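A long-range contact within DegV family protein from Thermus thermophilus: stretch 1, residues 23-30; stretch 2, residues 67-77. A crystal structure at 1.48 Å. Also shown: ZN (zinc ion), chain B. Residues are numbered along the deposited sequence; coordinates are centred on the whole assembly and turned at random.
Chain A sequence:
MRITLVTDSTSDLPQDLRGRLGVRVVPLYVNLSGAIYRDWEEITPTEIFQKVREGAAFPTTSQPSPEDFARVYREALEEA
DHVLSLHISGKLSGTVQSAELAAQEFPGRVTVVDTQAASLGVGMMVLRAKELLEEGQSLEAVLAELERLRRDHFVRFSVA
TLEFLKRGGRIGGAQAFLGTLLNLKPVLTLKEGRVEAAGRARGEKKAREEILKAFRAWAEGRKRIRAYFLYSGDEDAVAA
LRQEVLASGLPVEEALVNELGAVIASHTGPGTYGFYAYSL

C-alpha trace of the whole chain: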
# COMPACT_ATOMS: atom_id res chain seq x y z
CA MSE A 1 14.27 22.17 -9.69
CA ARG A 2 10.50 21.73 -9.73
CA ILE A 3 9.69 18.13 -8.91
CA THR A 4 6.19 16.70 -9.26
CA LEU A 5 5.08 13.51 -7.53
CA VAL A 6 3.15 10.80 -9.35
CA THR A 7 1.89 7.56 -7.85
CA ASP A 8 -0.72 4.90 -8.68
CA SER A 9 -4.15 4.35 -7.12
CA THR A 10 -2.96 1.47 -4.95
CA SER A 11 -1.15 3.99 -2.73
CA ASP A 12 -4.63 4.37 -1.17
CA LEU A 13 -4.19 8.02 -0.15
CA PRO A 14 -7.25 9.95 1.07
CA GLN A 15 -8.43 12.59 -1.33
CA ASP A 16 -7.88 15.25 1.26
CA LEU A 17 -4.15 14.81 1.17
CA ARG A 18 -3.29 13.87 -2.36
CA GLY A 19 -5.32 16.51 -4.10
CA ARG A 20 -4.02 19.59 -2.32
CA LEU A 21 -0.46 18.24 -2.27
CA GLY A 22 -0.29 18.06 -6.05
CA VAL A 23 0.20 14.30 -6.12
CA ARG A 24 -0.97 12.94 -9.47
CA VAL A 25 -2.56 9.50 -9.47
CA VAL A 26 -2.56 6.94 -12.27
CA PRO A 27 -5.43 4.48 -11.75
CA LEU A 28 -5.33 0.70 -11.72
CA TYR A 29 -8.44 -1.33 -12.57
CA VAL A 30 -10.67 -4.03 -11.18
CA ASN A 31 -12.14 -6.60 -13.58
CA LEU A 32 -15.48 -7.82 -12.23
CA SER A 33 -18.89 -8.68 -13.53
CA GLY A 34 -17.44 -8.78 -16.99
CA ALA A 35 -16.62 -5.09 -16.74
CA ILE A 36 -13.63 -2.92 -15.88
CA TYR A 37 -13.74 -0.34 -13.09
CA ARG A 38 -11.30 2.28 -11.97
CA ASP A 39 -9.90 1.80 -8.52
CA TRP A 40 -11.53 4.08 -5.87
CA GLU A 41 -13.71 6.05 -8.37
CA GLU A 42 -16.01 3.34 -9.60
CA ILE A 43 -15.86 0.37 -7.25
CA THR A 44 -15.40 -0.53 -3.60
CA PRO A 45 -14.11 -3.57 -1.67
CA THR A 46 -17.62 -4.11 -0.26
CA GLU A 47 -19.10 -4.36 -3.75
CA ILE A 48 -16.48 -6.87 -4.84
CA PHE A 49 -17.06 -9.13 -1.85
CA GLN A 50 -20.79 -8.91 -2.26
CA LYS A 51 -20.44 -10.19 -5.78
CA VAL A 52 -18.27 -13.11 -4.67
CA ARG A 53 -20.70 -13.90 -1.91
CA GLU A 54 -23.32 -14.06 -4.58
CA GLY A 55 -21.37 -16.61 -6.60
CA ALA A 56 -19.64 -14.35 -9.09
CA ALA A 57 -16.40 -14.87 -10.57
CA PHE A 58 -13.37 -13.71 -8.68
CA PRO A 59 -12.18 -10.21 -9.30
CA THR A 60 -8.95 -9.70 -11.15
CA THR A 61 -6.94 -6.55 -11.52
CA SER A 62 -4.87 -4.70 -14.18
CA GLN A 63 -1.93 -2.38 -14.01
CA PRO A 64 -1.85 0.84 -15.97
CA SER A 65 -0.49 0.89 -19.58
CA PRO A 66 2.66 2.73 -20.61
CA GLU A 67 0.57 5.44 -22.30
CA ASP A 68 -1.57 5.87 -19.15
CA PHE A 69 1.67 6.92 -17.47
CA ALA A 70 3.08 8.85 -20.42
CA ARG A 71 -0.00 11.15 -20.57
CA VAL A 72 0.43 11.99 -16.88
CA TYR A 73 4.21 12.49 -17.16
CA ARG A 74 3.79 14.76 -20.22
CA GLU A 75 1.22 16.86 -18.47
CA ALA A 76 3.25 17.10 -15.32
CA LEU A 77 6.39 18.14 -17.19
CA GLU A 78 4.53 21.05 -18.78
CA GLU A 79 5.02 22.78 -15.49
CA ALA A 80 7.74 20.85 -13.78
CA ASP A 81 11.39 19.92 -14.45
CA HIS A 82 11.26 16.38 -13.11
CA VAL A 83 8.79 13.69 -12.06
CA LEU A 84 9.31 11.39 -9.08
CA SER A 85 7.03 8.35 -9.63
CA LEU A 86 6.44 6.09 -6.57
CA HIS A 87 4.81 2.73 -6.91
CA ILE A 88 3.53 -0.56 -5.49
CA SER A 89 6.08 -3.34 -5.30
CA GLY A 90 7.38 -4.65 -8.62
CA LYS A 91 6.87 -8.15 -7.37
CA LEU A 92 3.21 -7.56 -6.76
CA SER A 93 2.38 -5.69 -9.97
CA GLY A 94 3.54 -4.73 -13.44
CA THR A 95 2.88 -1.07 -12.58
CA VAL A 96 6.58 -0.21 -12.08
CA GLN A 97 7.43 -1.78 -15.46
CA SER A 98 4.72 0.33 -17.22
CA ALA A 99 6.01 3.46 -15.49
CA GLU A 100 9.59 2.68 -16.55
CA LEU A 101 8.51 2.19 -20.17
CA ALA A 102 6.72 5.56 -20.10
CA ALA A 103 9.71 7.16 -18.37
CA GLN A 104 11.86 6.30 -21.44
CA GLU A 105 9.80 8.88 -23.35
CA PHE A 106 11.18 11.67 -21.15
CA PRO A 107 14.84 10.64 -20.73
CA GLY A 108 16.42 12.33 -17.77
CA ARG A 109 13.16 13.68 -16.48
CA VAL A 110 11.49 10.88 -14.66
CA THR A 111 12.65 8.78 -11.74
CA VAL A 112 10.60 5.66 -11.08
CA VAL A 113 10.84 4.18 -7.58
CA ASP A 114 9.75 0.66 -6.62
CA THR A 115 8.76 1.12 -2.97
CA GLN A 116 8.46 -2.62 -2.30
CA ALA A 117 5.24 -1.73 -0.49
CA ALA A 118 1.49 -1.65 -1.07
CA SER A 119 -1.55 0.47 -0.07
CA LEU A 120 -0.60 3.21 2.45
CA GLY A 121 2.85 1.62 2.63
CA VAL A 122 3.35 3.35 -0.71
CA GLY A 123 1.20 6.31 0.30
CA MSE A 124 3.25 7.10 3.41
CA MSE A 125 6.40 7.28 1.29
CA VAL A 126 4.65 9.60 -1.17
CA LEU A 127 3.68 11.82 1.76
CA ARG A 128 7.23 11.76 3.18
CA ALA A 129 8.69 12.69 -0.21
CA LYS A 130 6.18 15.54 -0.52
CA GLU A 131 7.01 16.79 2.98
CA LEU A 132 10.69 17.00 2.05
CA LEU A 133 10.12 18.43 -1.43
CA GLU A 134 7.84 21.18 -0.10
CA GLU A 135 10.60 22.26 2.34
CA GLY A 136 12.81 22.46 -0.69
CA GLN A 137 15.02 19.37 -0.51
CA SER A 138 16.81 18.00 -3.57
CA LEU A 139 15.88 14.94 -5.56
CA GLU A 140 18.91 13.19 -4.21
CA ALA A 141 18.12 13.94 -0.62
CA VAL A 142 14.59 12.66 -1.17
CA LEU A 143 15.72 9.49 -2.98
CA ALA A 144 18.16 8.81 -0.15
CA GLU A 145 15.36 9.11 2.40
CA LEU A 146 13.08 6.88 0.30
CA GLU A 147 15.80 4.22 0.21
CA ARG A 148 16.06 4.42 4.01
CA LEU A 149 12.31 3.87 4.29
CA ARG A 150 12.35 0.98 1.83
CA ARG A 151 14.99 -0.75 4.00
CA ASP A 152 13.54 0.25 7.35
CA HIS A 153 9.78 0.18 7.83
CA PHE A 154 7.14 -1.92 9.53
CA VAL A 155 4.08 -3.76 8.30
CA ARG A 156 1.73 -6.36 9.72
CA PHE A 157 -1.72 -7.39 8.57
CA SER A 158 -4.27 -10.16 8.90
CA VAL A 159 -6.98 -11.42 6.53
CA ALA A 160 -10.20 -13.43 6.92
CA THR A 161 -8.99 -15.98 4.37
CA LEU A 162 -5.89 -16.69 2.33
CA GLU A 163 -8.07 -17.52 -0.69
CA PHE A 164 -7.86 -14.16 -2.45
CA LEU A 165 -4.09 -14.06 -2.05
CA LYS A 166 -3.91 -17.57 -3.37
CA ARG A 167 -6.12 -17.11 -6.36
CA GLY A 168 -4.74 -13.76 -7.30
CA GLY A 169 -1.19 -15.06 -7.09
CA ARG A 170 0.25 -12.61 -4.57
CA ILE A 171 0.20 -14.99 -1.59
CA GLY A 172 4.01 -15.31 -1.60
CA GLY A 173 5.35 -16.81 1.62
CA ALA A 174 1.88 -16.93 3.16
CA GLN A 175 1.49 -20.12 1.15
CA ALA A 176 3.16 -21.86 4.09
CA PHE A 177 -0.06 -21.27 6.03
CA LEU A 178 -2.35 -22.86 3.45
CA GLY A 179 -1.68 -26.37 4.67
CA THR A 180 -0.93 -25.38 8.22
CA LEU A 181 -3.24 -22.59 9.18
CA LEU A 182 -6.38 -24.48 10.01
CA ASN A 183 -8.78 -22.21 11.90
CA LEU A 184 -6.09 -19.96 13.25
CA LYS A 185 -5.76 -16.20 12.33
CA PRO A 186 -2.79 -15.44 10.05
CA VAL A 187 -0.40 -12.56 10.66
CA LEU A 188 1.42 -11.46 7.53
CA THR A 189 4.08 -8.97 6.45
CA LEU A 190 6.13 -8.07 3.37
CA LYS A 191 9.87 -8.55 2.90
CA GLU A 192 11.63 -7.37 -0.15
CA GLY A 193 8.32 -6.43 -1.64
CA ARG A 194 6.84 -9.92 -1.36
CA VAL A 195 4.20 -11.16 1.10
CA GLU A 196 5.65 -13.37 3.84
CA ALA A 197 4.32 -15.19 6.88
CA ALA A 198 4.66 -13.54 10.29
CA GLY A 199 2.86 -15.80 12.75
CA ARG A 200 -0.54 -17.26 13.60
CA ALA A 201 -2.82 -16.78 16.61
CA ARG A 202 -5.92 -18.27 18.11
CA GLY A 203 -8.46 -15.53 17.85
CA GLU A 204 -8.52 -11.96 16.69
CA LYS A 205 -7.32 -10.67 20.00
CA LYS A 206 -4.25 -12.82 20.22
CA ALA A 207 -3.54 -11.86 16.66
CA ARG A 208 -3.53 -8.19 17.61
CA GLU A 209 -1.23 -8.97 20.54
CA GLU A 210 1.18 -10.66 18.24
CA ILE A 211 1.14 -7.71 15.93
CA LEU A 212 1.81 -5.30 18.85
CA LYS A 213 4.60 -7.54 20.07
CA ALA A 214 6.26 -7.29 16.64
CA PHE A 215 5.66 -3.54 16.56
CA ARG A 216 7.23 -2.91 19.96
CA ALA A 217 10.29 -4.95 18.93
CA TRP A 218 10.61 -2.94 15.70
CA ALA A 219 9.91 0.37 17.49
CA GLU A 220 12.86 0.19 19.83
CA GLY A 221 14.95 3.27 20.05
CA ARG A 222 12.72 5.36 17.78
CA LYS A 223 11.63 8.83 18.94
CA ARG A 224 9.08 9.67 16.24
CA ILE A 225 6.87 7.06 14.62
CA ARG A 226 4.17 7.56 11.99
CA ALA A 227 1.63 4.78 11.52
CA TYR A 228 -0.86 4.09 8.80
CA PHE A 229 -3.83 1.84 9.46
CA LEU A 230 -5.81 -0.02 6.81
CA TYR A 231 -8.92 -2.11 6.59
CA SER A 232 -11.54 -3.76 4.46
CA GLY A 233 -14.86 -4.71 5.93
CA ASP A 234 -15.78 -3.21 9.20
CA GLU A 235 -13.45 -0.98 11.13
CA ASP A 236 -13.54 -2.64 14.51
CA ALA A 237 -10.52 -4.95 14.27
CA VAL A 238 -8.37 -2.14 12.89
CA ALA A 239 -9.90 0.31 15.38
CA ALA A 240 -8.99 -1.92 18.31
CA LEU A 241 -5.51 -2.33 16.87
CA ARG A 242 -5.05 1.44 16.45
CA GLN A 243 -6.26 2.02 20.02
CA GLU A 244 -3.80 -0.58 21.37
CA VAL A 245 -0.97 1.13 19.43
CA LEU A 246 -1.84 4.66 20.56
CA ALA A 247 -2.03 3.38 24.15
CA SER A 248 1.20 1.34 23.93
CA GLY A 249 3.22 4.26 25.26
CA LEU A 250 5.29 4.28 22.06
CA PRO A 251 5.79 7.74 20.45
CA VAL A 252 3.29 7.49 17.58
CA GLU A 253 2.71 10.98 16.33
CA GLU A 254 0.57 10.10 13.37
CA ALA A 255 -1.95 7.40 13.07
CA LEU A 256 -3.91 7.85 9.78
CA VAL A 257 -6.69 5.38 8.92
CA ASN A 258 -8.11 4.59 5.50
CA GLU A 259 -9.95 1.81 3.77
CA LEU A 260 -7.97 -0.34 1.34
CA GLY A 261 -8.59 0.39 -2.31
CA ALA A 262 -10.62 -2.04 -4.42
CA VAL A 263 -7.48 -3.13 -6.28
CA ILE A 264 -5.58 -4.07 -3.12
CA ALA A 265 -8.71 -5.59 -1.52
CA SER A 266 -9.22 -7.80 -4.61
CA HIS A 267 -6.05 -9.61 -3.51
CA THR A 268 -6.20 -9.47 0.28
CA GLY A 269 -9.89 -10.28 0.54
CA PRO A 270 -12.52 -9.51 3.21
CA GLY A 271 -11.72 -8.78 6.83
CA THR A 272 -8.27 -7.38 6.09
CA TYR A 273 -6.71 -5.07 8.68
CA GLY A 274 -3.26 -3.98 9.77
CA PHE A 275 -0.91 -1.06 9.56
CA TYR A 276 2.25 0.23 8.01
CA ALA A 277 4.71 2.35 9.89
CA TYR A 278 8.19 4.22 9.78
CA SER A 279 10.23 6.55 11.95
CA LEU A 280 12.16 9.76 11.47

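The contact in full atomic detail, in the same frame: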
# COMPACT_ATOMS: atom_id res chain seq x y z
N VAL A 23 -0.21 15.66 -5.78
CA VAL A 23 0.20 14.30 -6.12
C VAL A 23 -0.72 13.84 -7.23
O VAL A 23 -1.94 13.89 -7.09
CB VAL A 23 0.06 13.36 -4.91
CG1 VAL A 23 0.30 11.92 -5.33
CG2 VAL A 23 1.03 13.78 -3.81
N ARG A 24 -0.16 13.41 -8.36
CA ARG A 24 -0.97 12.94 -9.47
C ARG A 24 -1.11 11.43 -9.34
O ARG A 24 -0.17 10.74 -8.99
CB ARG A 24 -0.33 13.35 -10.79
CG ARG A 24 -0.16 14.87 -10.86
CD ARG A 24 0.38 15.35 -12.18
NE ARG A 24 0.54 16.80 -12.17
CZ ARG A 24 0.21 17.59 -13.18
NH1 ARG A 24 -0.29 17.08 -14.29
NH2 ARG A 24 0.39 18.90 -13.08
N VAL A 25 -2.31 10.92 -9.62
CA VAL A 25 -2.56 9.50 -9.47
C VAL A 25 -2.98 8.81 -10.76
O VAL A 25 -3.91 9.24 -11.44
CB VAL A 25 -3.65 9.27 -8.39
CG1 VAL A 25 -3.86 7.78 -8.17
CG2 VAL A 25 -3.25 9.96 -7.10
N VAL A 26 -2.27 7.74 -11.09
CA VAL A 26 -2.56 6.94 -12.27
C VAL A 26 -3.38 5.76 -11.75
O VAL A 26 -2.91 5.00 -10.90
CB VAL A 26 -1.26 6.44 -12.92
CG1 VAL A 26 -1.58 5.56 -14.11
CG2 VAL A 26 -0.39 7.64 -13.34
N PRO A 27 -4.61 5.59 -12.24
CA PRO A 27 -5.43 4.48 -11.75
C PRO A 27 -5.14 3.08 -12.24
O PRO A 27 -4.65 2.89 -13.35
CB PRO A 27 -6.84 4.91 -12.15
CG PRO A 27 -6.61 5.60 -13.45
CD PRO A 27 -5.37 6.45 -13.17
N LEU A 28 -5.41 2.11 -11.37
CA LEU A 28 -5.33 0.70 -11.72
C LEU A 28 -6.81 0.31 -11.85
O LEU A 28 -7.71 1.11 -11.50
CB LEU A 28 -4.62 -0.14 -10.66
CG LEU A 28 -3.11 -0.24 -10.94
CD1 LEU A 28 -2.39 1.01 -10.45
CD2 LEU A 28 -2.54 -1.50 -10.29
N TYR A 29 -7.07 -0.90 -12.33
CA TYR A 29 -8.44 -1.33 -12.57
C TYR A 29 -8.80 -2.67 -11.97
O TYR A 29 -7.95 -3.53 -11.78
CB TYR A 29 -8.69 -1.42 -14.08
CG TYR A 29 -8.20 -0.21 -14.83
CD1 TYR A 29 -6.86 -0.09 -15.20
CD2 TYR A 29 -9.07 0.82 -15.14
CE1 TYR A 29 -6.40 1.05 -15.85
CE2 TYR A 29 -8.62 1.97 -15.80
CZ TYR A 29 -7.29 2.07 -16.15
OH TYR A 29 -6.84 3.20 -16.80
N VAL A 30 -10.09 -2.81 -11.71
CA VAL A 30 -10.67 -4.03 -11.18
C VAL A 30 -11.55 -4.60 -12.29
O VAL A 30 -12.38 -3.89 -12.86
CB VAL A 30 -11.54 -3.75 -9.94
CG1 VAL A 30 -12.18 -5.03 -9.47
CG2 VAL A 30 -10.69 -3.14 -8.84
N GLU A 67 1.11 4.14 -21.91
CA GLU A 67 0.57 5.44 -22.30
C GLU A 67 -0.25 6.09 -21.18
O GLU A 67 -0.36 7.31 -21.15
CB GLU A 67 -0.25 5.32 -23.60
CG GLU A 67 0.59 5.05 -24.86
CD GLU A 67 1.71 6.05 -25.11
OE1 GLU A 67 1.59 7.24 -24.73
OE2 GLU A 67 2.73 5.63 -25.72
N ASP A 68 -0.83 5.29 -20.28
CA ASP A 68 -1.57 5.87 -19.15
C ASP A 68 -0.57 6.73 -18.37
O ASP A 68 -0.87 7.85 -17.97
CB ASP A 68 -2.13 4.79 -18.22
CG ASP A 68 -3.33 4.06 -18.80
OD1 ASP A 68 -4.03 4.62 -19.67
OD2 ASP A 68 -3.59 2.91 -18.36
N PHE A 69 0.63 6.19 -18.18
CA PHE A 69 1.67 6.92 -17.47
C PHE A 69 2.24 8.06 -18.30
O PHE A 69 2.44 9.16 -17.79
CB PHE A 69 2.81 5.97 -17.08
CG PHE A 69 2.61 5.28 -15.77
CD1 PHE A 69 2.68 6.00 -14.58
CD2 PHE A 69 2.34 3.92 -15.71
CE1 PHE A 69 2.49 5.38 -13.35
CE2 PHE A 69 2.14 3.28 -14.49
CZ PHE A 69 2.22 4.01 -13.31
N ALA A 70 2.50 7.81 -19.58
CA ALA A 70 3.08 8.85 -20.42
C ALA A 70 2.24 10.12 -20.48
O ALA A 70 2.77 11.22 -20.48
CB ALA A 70 3.32 8.32 -21.83
N ARG A 71 0.87 9.98 -20.59
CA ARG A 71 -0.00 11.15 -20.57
C ARG A 71 0.19 11.95 -19.29
O ARG A 71 0.25 13.18 -19.31
CB ARG A 71 -1.47 10.75 -20.69
CG ARG A 71 -2.45 11.92 -20.63
CD ARG A 71 -3.92 11.49 -20.74
NE ARG A 71 -4.11 10.04 -20.63
CZ ARG A 71 -3.74 9.17 -21.57
NH1 ARG A 71 -3.33 9.60 -22.75
NH2 ARG A 71 -3.78 7.86 -21.32
N VAL A 72 0.27 11.31 -18.15
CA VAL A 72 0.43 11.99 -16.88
C VAL A 72 1.82 12.64 -16.81
O VAL A 72 1.94 13.80 -16.42
CB VAL A 72 0.18 11.00 -15.71
CG1 VAL A 72 0.47 11.67 -14.38
CG2 VAL A 72 -1.29 10.55 -15.74
N TYR A 73 2.87 11.92 -17.21
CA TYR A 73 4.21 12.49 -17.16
C TYR A 73 4.30 13.72 -18.06
O TYR A 73 4.86 14.75 -17.67
CB TYR A 73 5.28 11.48 -17.60
CG TYR A 73 5.46 10.29 -16.67
CD1 TYR A 73 5.03 10.33 -15.34
CD2 TYR A 73 6.10 9.13 -17.12
CE1 TYR A 73 5.24 9.25 -14.48
CE2 TYR A 73 6.32 8.05 -16.27
CZ TYR A 73 5.88 8.11 -14.95
OH TYR A 73 6.08 7.04 -14.12
N ARG A 74 3.75 13.68 -19.23
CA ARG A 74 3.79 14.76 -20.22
C ARG A 74 3.10 16.01 -19.68
O ARG A 74 3.56 17.13 -19.85
CB ARG A 74 3.12 14.31 -21.52
CG ARG A 74 3.04 15.42 -22.56
CD ARG A 74 2.68 14.90 -23.95
NE ARG A 74 1.49 14.05 -23.94
CZ ARG A 74 1.51 12.72 -23.96
NH1 ARG A 74 2.66 12.06 -24.06
NH2 ARG A 74 0.37 12.04 -23.89
N GLU A 75 1.98 15.74 -18.98
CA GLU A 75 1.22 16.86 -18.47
C GLU A 75 1.94 17.52 -17.28
O GLU A 75 2.00 18.73 -17.14
CB GLU A 75 -0.18 16.37 -18.01
CG GLU A 75 -1.11 16.06 -19.18
CD GLU A 75 -2.40 15.39 -18.75
OE1 GLU A 75 -2.46 14.85 -17.63
OE2 GLU A 75 -3.36 15.40 -19.56
N ALA A 76 2.55 16.61 -16.50
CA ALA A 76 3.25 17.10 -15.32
C ALA A 76 4.49 17.94 -15.69
O ALA A 76 4.79 18.97 -15.08
CB ALA A 76 3.74 15.92 -14.44
N LEU A 77 5.19 17.47 -16.71
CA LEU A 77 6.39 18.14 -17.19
C LEU A 77 6.14 19.45 -17.92
O LEU A 77 7.09 20.15 -18.28
CB LEU A 77 7.21 17.18 -18.05
CG LEU A 77 7.77 16.05 -17.18
CD1 LEU A 77 8.38 14.96 -18.05
CD2 LEU A 77 8.81 16.63 -16.22
ZN ZN B . 4.42 6.43 -26.20
O HOH W 1 -1.78 14.64 -14.76
O HOH W 2 -6.74 4.44 -19.83
O HOH W 3 5.30 4.63 -27.04

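The packing of a short strand against a nearly antiparallel helix in this DegV family protein illustrates a common arrangement, in which a small apolar centre is flanked by polar side chains that communicate through water rather than by direct hydrogen bonds. Strand 24-26 and helix 67-76 run at 166° to one another, with their axes 9.2 Å apart at closest approach, and the contact buries 391 Å² in all. Within the strand, side chains alternate: R24 and V26 direct their CA-to-CB bonds toward the helix, whereas V25 between them points away.

V26 is the centre of the contact. V26 CG1 lies 4.1 Å from the centroid of the F69 ring and only 9° off the ring normal, a CH-pi arrangement over the face, while V26 CG2 approaches F69 CE1 at 3.7 Å and V72 CG2 at 3.9 Å. About one turn of helix separates F69 from V72, so a single branched side chain can touch both.

R24 extends along the helix toward its C-terminal part. R24 CB meets V72 CG1 at 4.0 Å, and the guanidinium lays one face over A76 CA, with R24 NH1 3.6 Å from A76 N. A76 N, an amide nitrogen whose lone pair is delocalised, cannot accept from the guanidinium; it donates to V72 O at 2.9 Å in the helical backbone. The opposite charge of E75 is near but not paired directly: R24 NH1 and E75 OE1 are 4.6 Å apart, and a water bridges them, accepting from R24 NH1 at 2.9 Å and donating to E75 OE1 at 3.0 Å.

A similar solution appears at the other end. Y29 OH stands 3.6 Å from D68 OD2, which lies at the ring edge, without a direct hydrogen bond; a second water links Y29 OH, at 3.3 Å, to D68 OD1, at 2.7 Å.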